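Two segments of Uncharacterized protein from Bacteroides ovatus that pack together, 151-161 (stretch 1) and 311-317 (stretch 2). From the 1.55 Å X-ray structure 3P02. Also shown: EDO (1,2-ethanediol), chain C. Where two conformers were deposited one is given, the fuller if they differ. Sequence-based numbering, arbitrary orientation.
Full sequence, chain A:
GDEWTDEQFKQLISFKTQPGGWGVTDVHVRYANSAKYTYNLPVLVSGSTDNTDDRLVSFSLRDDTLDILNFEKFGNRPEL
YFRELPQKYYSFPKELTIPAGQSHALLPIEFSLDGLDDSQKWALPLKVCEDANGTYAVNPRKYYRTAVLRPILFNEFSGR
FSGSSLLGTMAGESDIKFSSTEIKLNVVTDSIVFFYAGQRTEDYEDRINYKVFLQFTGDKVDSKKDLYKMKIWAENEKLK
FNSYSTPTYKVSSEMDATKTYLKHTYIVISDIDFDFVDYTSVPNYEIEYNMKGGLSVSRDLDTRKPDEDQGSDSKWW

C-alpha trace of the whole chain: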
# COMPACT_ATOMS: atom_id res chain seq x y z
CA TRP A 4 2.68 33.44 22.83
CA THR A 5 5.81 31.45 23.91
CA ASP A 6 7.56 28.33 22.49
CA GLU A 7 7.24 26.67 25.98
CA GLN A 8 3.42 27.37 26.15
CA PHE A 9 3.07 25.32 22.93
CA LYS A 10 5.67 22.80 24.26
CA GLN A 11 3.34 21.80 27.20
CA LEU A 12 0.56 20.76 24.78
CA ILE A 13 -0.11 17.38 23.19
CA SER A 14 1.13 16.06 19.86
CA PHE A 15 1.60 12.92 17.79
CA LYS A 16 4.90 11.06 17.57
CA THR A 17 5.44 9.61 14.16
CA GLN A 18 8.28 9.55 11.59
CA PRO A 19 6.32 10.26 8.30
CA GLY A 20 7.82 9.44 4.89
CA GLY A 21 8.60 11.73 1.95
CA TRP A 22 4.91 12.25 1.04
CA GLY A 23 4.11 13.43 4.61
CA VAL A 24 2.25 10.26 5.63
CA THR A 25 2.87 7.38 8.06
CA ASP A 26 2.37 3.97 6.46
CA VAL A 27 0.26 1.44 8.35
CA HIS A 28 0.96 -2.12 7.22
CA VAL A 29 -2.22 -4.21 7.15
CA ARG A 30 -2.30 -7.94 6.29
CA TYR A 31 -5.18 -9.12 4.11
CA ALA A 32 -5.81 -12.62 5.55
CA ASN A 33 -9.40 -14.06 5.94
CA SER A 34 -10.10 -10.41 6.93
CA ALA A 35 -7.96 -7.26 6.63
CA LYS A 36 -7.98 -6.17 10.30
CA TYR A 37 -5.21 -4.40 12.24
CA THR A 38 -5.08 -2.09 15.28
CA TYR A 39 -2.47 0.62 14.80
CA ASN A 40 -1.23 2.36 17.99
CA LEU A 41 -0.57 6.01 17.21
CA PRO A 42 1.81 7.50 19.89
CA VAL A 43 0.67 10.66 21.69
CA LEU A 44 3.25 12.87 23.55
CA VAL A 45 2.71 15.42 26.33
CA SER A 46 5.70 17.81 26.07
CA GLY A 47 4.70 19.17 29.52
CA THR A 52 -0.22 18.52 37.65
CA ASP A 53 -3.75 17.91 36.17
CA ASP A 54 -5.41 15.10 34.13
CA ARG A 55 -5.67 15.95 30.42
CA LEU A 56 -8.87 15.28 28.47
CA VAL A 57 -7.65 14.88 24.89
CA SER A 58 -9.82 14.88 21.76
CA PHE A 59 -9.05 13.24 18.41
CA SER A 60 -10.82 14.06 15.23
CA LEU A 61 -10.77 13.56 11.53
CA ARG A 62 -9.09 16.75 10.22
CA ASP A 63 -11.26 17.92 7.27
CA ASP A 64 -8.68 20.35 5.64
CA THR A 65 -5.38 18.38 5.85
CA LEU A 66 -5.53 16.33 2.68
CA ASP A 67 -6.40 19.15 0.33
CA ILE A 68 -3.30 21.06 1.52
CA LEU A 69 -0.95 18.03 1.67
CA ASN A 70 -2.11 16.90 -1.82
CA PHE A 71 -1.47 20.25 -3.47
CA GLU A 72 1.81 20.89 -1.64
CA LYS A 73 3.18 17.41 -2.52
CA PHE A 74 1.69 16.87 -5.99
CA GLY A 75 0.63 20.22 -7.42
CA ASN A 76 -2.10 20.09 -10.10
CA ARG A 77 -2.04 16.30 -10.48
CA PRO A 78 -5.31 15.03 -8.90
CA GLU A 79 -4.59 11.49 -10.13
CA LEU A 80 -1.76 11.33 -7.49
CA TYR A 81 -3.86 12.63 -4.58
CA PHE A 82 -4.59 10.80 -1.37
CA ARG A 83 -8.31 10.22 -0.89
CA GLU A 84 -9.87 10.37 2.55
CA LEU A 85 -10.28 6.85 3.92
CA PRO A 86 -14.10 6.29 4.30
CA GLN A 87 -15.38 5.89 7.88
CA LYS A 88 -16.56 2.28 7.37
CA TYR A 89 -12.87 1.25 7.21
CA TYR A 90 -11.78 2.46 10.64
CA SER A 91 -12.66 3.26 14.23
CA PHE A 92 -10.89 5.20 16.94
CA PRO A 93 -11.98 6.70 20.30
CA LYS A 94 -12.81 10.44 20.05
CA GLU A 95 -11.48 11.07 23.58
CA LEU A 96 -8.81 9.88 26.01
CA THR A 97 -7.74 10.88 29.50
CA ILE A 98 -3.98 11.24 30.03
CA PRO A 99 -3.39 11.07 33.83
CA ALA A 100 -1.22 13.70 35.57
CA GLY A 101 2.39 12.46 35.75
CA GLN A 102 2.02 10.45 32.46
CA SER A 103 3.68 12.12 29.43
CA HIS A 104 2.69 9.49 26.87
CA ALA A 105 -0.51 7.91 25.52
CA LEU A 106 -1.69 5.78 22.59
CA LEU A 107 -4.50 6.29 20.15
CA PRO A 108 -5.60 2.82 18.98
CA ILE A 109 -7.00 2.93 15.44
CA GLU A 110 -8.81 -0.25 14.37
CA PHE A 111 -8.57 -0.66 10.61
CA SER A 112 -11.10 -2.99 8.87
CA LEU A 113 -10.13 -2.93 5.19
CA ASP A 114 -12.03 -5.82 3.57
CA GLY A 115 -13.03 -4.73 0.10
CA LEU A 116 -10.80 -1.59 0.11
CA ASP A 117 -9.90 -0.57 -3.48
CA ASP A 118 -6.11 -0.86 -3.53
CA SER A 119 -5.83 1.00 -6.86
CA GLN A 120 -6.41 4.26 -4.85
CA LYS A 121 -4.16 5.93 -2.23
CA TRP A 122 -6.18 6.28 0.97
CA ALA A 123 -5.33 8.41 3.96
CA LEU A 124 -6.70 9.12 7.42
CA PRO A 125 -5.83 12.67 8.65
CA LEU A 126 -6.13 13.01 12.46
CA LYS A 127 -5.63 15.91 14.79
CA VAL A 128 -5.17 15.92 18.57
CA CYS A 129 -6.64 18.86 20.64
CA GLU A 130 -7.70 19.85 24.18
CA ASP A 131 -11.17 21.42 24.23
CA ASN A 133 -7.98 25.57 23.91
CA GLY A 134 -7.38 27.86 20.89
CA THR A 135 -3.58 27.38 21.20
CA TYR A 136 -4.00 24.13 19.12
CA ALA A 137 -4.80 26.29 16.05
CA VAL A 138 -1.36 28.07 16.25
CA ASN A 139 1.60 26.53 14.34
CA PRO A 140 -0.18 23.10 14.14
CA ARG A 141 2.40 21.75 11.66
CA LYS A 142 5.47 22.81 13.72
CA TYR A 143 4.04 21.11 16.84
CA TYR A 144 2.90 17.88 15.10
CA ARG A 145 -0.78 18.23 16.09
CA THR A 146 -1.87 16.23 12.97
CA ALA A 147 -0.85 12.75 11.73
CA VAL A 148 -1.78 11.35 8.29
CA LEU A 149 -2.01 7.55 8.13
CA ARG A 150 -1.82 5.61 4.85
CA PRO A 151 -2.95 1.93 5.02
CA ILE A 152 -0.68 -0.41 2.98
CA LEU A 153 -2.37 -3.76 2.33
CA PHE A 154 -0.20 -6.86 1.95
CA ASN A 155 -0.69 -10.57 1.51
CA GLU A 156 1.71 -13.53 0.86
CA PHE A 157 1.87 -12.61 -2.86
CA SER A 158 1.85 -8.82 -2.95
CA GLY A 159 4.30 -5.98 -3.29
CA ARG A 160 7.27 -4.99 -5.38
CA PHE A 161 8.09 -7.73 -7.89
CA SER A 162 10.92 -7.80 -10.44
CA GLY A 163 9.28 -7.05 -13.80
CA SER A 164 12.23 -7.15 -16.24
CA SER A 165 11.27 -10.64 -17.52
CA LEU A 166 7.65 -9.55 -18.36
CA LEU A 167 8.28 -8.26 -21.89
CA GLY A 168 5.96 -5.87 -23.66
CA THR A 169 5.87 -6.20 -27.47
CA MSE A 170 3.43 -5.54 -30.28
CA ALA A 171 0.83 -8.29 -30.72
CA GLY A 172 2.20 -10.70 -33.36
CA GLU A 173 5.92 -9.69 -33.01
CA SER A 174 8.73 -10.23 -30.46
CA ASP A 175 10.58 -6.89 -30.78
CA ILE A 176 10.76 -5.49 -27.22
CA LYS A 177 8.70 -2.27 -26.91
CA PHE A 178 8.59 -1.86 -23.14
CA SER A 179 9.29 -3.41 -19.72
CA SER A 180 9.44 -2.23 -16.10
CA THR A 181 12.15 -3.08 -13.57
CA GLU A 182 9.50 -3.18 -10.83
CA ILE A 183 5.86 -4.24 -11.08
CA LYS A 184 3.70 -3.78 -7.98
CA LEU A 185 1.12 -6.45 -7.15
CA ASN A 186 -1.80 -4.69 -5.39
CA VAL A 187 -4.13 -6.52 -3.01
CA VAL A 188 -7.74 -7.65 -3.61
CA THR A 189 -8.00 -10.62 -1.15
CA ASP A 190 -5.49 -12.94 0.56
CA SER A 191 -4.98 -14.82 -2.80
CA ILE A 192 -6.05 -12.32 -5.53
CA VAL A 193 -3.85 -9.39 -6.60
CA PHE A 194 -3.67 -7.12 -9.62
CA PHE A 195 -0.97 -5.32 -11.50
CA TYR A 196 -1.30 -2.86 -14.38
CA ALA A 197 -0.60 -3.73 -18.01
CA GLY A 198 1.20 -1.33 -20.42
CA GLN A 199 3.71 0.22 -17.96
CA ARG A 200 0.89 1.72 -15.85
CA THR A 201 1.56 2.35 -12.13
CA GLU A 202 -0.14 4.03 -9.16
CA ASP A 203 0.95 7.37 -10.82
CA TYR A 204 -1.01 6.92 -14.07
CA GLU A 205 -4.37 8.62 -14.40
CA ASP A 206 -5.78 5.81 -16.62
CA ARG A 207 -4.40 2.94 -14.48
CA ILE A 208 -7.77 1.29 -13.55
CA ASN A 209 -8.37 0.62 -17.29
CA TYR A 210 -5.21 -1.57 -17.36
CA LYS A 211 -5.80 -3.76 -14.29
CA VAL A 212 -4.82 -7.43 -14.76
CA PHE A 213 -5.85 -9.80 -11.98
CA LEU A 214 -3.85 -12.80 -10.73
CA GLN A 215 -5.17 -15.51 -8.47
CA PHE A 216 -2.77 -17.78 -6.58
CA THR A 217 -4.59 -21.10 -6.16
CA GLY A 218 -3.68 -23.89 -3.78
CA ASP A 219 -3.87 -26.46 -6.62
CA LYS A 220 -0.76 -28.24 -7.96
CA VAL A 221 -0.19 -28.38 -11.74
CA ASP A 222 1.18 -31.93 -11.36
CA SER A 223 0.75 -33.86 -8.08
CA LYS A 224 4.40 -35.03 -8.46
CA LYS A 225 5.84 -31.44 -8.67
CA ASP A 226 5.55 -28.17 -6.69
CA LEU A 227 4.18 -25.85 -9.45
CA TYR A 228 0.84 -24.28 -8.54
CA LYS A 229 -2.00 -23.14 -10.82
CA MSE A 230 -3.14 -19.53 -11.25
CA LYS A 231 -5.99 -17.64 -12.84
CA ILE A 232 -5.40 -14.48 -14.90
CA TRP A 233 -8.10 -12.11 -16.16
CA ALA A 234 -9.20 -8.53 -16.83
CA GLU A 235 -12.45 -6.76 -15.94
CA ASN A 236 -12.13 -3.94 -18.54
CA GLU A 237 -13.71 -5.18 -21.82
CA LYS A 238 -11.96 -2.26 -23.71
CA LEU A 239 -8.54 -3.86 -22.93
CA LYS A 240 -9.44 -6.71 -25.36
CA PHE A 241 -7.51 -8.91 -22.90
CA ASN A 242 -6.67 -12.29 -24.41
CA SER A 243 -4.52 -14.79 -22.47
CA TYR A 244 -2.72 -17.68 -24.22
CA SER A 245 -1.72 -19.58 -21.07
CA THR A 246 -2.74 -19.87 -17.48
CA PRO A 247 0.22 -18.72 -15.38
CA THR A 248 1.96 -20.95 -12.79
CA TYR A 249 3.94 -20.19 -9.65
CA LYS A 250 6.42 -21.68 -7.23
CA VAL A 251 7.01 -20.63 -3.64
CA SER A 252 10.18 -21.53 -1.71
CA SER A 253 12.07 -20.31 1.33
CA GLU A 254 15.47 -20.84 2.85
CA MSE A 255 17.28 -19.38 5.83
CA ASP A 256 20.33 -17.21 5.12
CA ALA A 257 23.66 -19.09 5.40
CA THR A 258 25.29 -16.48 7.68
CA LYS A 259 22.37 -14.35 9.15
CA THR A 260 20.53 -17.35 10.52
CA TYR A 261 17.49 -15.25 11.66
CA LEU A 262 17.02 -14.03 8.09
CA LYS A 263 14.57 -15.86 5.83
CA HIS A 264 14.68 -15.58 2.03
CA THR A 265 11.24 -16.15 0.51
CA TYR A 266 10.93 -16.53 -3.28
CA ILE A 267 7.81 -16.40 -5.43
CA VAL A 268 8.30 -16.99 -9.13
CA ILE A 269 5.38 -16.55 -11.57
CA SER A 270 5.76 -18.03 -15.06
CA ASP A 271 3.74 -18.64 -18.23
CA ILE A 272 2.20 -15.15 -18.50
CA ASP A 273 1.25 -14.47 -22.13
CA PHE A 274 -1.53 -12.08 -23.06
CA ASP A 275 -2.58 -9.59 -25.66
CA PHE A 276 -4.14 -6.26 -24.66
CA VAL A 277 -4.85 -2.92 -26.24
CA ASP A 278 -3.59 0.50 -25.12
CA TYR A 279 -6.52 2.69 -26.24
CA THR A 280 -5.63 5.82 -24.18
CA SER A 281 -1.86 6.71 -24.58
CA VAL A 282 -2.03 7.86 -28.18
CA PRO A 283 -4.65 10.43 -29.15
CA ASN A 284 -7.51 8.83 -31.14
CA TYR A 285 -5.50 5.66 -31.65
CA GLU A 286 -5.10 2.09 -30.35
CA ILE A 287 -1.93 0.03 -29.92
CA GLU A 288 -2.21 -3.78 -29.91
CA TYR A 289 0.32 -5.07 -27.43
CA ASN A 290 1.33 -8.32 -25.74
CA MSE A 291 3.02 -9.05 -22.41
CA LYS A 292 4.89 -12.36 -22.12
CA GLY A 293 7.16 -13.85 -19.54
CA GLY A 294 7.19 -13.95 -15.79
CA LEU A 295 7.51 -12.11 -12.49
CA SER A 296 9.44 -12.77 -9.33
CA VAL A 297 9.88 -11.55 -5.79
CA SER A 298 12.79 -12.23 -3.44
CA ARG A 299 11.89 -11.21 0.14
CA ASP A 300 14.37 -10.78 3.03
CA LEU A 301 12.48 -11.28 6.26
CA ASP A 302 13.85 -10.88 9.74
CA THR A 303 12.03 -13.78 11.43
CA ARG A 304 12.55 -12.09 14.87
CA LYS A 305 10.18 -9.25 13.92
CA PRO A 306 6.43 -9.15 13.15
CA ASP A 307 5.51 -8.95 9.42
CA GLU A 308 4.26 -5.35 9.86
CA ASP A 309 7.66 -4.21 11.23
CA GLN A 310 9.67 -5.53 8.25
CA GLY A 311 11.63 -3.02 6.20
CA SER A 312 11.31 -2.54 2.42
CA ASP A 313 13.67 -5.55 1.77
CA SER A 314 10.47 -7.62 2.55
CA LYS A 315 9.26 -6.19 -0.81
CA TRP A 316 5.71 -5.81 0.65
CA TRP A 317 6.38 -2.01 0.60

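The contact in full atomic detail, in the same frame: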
# COMPACT_ATOMS: atom_id res chain seq x y z
N PRO A 151 -3.01 3.40 4.91
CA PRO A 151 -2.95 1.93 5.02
C PRO A 151 -2.29 1.31 3.78
O PRO A 151 -2.59 1.69 2.63
CB PRO A 151 -4.42 1.50 5.13
CG PRO A 151 -5.22 2.64 4.53
CD PRO A 151 -4.39 3.89 4.66
N ILE A 152 -1.38 0.35 4.02
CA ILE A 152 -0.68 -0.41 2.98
C ILE A 152 -1.11 -1.86 3.14
O ILE A 152 -0.68 -2.49 4.10
CB ILE A 152 0.87 -0.25 3.10
CG1 ILE A 152 1.30 1.23 3.06
CG2 ILE A 152 1.64 -1.09 2.05
CD1 ILE A 152 0.86 2.00 1.75
N LEU A 153 -1.95 -2.37 2.24
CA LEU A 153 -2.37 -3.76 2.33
C LEU A 153 -1.24 -4.68 1.87
O LEU A 153 -0.49 -4.32 0.95
CB LEU A 153 -3.58 -3.98 1.43
CG LEU A 153 -4.91 -3.45 1.95
CD1 LEU A 153 -5.90 -3.36 0.80
CD2 LEU A 153 -5.43 -4.31 3.10
N PHE A 154 -1.16 -5.89 2.46
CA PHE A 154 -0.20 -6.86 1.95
C PHE A 154 -0.76 -8.25 2.14
O PHE A 154 -1.62 -8.46 3.00
CB PHE A 154 1.20 -6.73 2.58
CG PHE A 154 1.33 -7.14 4.03
CD1 PHE A 154 0.89 -6.29 5.05
CD2 PHE A 154 1.94 -8.34 4.39
CE1 PHE A 154 1.10 -6.62 6.39
CE2 PHE A 154 2.14 -8.67 5.73
CZ PHE A 154 1.71 -7.81 6.73
N ASN A 155 -0.33 -9.18 1.30
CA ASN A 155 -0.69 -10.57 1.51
C ASN A 155 0.59 -11.38 1.18
O ASN A 155 1.65 -10.78 0.96
CB ASN A 155 -1.94 -10.97 0.71
CG ASN A 155 -1.77 -10.86 -0.78
OD1 ASN A 155 -0.68 -10.94 -1.31
ND2 ASN A 155 -2.88 -10.70 -1.49
N GLU A 156 0.53 -12.71 1.15
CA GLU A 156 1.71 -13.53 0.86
C GLU A 156 2.31 -13.24 -0.52
O GLU A 156 3.50 -13.45 -0.73
CB GLU A 156 1.33 -15.02 0.93
CG GLU A 156 2.48 -15.96 0.61
CD GLU A 156 2.18 -17.44 0.70
OE1 GLU A 156 1.05 -17.82 1.06
OE2 GLU A 156 3.09 -18.23 0.37
N PHE A 157 1.48 -12.75 -1.45
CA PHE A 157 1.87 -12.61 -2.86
C PHE A 157 1.97 -11.21 -3.38
O PHE A 157 2.06 -11.03 -4.60
CB PHE A 157 0.76 -13.31 -3.69
CG PHE A 157 0.37 -14.67 -3.15
CD1 PHE A 157 1.23 -15.76 -3.27
CD2 PHE A 157 -0.84 -14.86 -2.48
CE1 PHE A 157 0.90 -17.00 -2.74
CE2 PHE A 157 -1.20 -16.11 -1.97
CZ PHE A 157 -0.33 -17.18 -2.12
N SER A 158 1.92 -10.20 -2.49
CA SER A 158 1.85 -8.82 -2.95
C SER A 158 3.18 -8.07 -2.87
O SER A 158 4.16 -8.53 -2.30
CB SER A 158 0.81 -8.07 -2.12
OG SER A 158 1.24 -7.94 -0.77
N GLY A 159 3.17 -6.87 -3.43
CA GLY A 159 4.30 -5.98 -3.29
C GLY A 159 5.12 -5.76 -4.54
O GLY A 159 4.61 -5.87 -5.66
N ARG A 160 6.37 -5.42 -4.32
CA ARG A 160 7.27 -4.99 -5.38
C ARG A 160 7.96 -6.18 -6.03
O ARG A 160 8.95 -6.67 -5.50
CB ARG A 160 8.28 -3.96 -4.85
CG ARG A 160 7.57 -2.72 -4.29
CD ARG A 160 8.54 -1.64 -3.82
NE ARG A 160 9.36 -2.10 -2.72
CZ ARG A 160 10.66 -2.42 -2.78
NH1 ARG A 160 11.30 -2.37 -3.94
NH2 ARG A 160 11.31 -2.80 -1.69
N PHE A 161 7.46 -6.61 -7.20
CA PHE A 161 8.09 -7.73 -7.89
C PHE A 161 9.04 -7.25 -8.96
O PHE A 161 8.86 -6.15 -9.50
CB PHE A 161 7.00 -8.59 -8.61
CG PHE A 161 6.32 -9.59 -7.70
CD1 PHE A 161 5.64 -9.16 -6.56
CD2 PHE A 161 6.34 -10.94 -7.99
CE1 PHE A 161 5.04 -10.09 -5.70
CE2 PHE A 161 5.70 -11.86 -7.16
CZ PHE A 161 5.05 -11.43 -6.02
N GLY A 311 11.23 -4.13 7.07
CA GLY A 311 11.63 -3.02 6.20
C GLY A 311 11.27 -3.29 4.74
O GLY A 311 10.63 -4.30 4.43
N SER A 312 11.67 -2.40 3.83
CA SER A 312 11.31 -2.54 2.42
C SER A 312 11.99 -3.74 1.75
O SER A 312 11.54 -4.14 0.65
CB SER A 312 11.63 -1.25 1.66
OG SER A 312 12.99 -0.90 1.84
N ASP A 313 13.05 -4.35 2.37
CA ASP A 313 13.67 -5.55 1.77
C ASP A 313 12.69 -6.77 1.83
O ASP A 313 12.94 -7.78 1.15
CB ASP A 313 15.01 -5.90 2.41
CG ASP A 313 16.14 -4.94 1.99
OD1 ASP A 313 15.92 -4.14 1.06
OD2 ASP A 313 17.24 -5.04 2.56
N SER A 314 11.54 -6.63 2.57
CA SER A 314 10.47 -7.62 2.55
C SER A 314 9.77 -7.59 1.20
O SER A 314 9.10 -8.56 0.84
CB SER A 314 9.45 -7.33 3.65
OG SER A 314 8.78 -6.10 3.33
N LYS A 315 9.89 -6.45 0.49
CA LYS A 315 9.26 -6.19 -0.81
C LYS A 315 7.73 -6.05 -0.70
O LYS A 315 7.07 -5.89 -1.71
CB LYS A 315 9.63 -7.23 -1.89
CG LYS A 315 11.12 -7.56 -2.01
CD LYS A 315 12.01 -6.34 -2.30
CE LYS A 315 13.48 -6.71 -2.20
NZ LYS A 315 13.91 -7.62 -3.30
N TRP A 316 7.16 -6.04 0.53
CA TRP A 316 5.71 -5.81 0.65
C TRP A 316 5.40 -4.32 0.47
O TRP A 316 4.26 -3.94 0.22
CB TRP A 316 5.21 -6.26 2.01
CG TRP A 316 5.00 -7.73 2.12
CD1 TRP A 316 4.30 -8.53 1.27
CD2 TRP A 316 5.37 -8.54 3.24
NE1 TRP A 316 4.25 -9.82 1.77
CE2 TRP A 316 4.89 -9.85 2.98
CE3 TRP A 316 6.01 -8.28 4.46
CZ2 TRP A 316 5.05 -10.90 3.90
CZ3 TRP A 316 6.18 -9.32 5.36
CH2 TRP A 316 5.71 -10.61 5.08
N TRP A 317 6.42 -3.48 0.68
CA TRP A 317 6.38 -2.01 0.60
C TRP A 317 7.80 -1.51 0.32
O TRP A 317 8.70 -2.35 0.10
CB TRP A 317 5.78 -1.38 1.89
CG TRP A 317 6.23 -2.09 3.13
CD1 TRP A 317 7.44 -1.98 3.75
CD2 TRP A 317 5.48 -3.06 3.88
NE1 TRP A 317 7.49 -2.81 4.85
CE2 TRP A 317 6.29 -3.48 4.96
CE3 TRP A 317 4.18 -3.59 3.76
CZ2 TRP A 317 5.89 -4.48 5.86
CZ3 TRP A 317 3.78 -4.56 4.67
CH2 TRP A 317 4.63 -5.01 5.68
OXT TRP A 317 8.01 -0.27 0.29
C1 EDO C . 11.98 -6.31 -6.98
O1 EDO C . 11.41 -6.96 -5.84
C2 EDO C . 12.92 -5.22 -6.51
O2 EDO C . 13.90 -5.76 -5.61
O HOH W 1 1.97 -5.32 -0.43
O HOH W 2 14.09 -3.10 -1.49

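What does the first strand offer the chain's C-terminal end? Ile152 and Phe154 both point toward it. Ile152 CG2 rests 4.0 Å from Trp317 CE3, while Phe154 meets two indoles: the edge of Trp317 addresses its face, with Trp317 CZ3 3.4 Å from Phe154 CD1, and Trp316 lies obliquely, its CE2 3.6 Å from Phe154 CD2. Apolar surface is thereby buried among three rings.

How does the turn from Asn155 to Ser158 take part? The indole NE1 of Trp316 gives a weak hydrogen bond to Asn155 O at 2.9 Å, bent to 124°. Ser158 OG accepts from Asn155 N (2.9 Å), bracing the turn, and donates to a water that in turn donates to Leu153 O and Trp316 O, linking the stretches.

Why is Gly159 a glycine? Gly159 CA sits 3.2 Å from Lys315 O, and a CB would clash with that oxygen and with Trp316 CA; the backbone angles also call for glycine.

What fastens the far end? Arg160 N donates to Lys315 O at 2.7 Å, a nearly straight backbone bond. The guanidinium of Arg160 then reaches the terminal carboxylate: Arg160 NE donates to Trp317 O at 2.9 Å, where charge reinforces the bond, and Arg160 NH2 bonds weakly to Ser312 O at 2.7 Å.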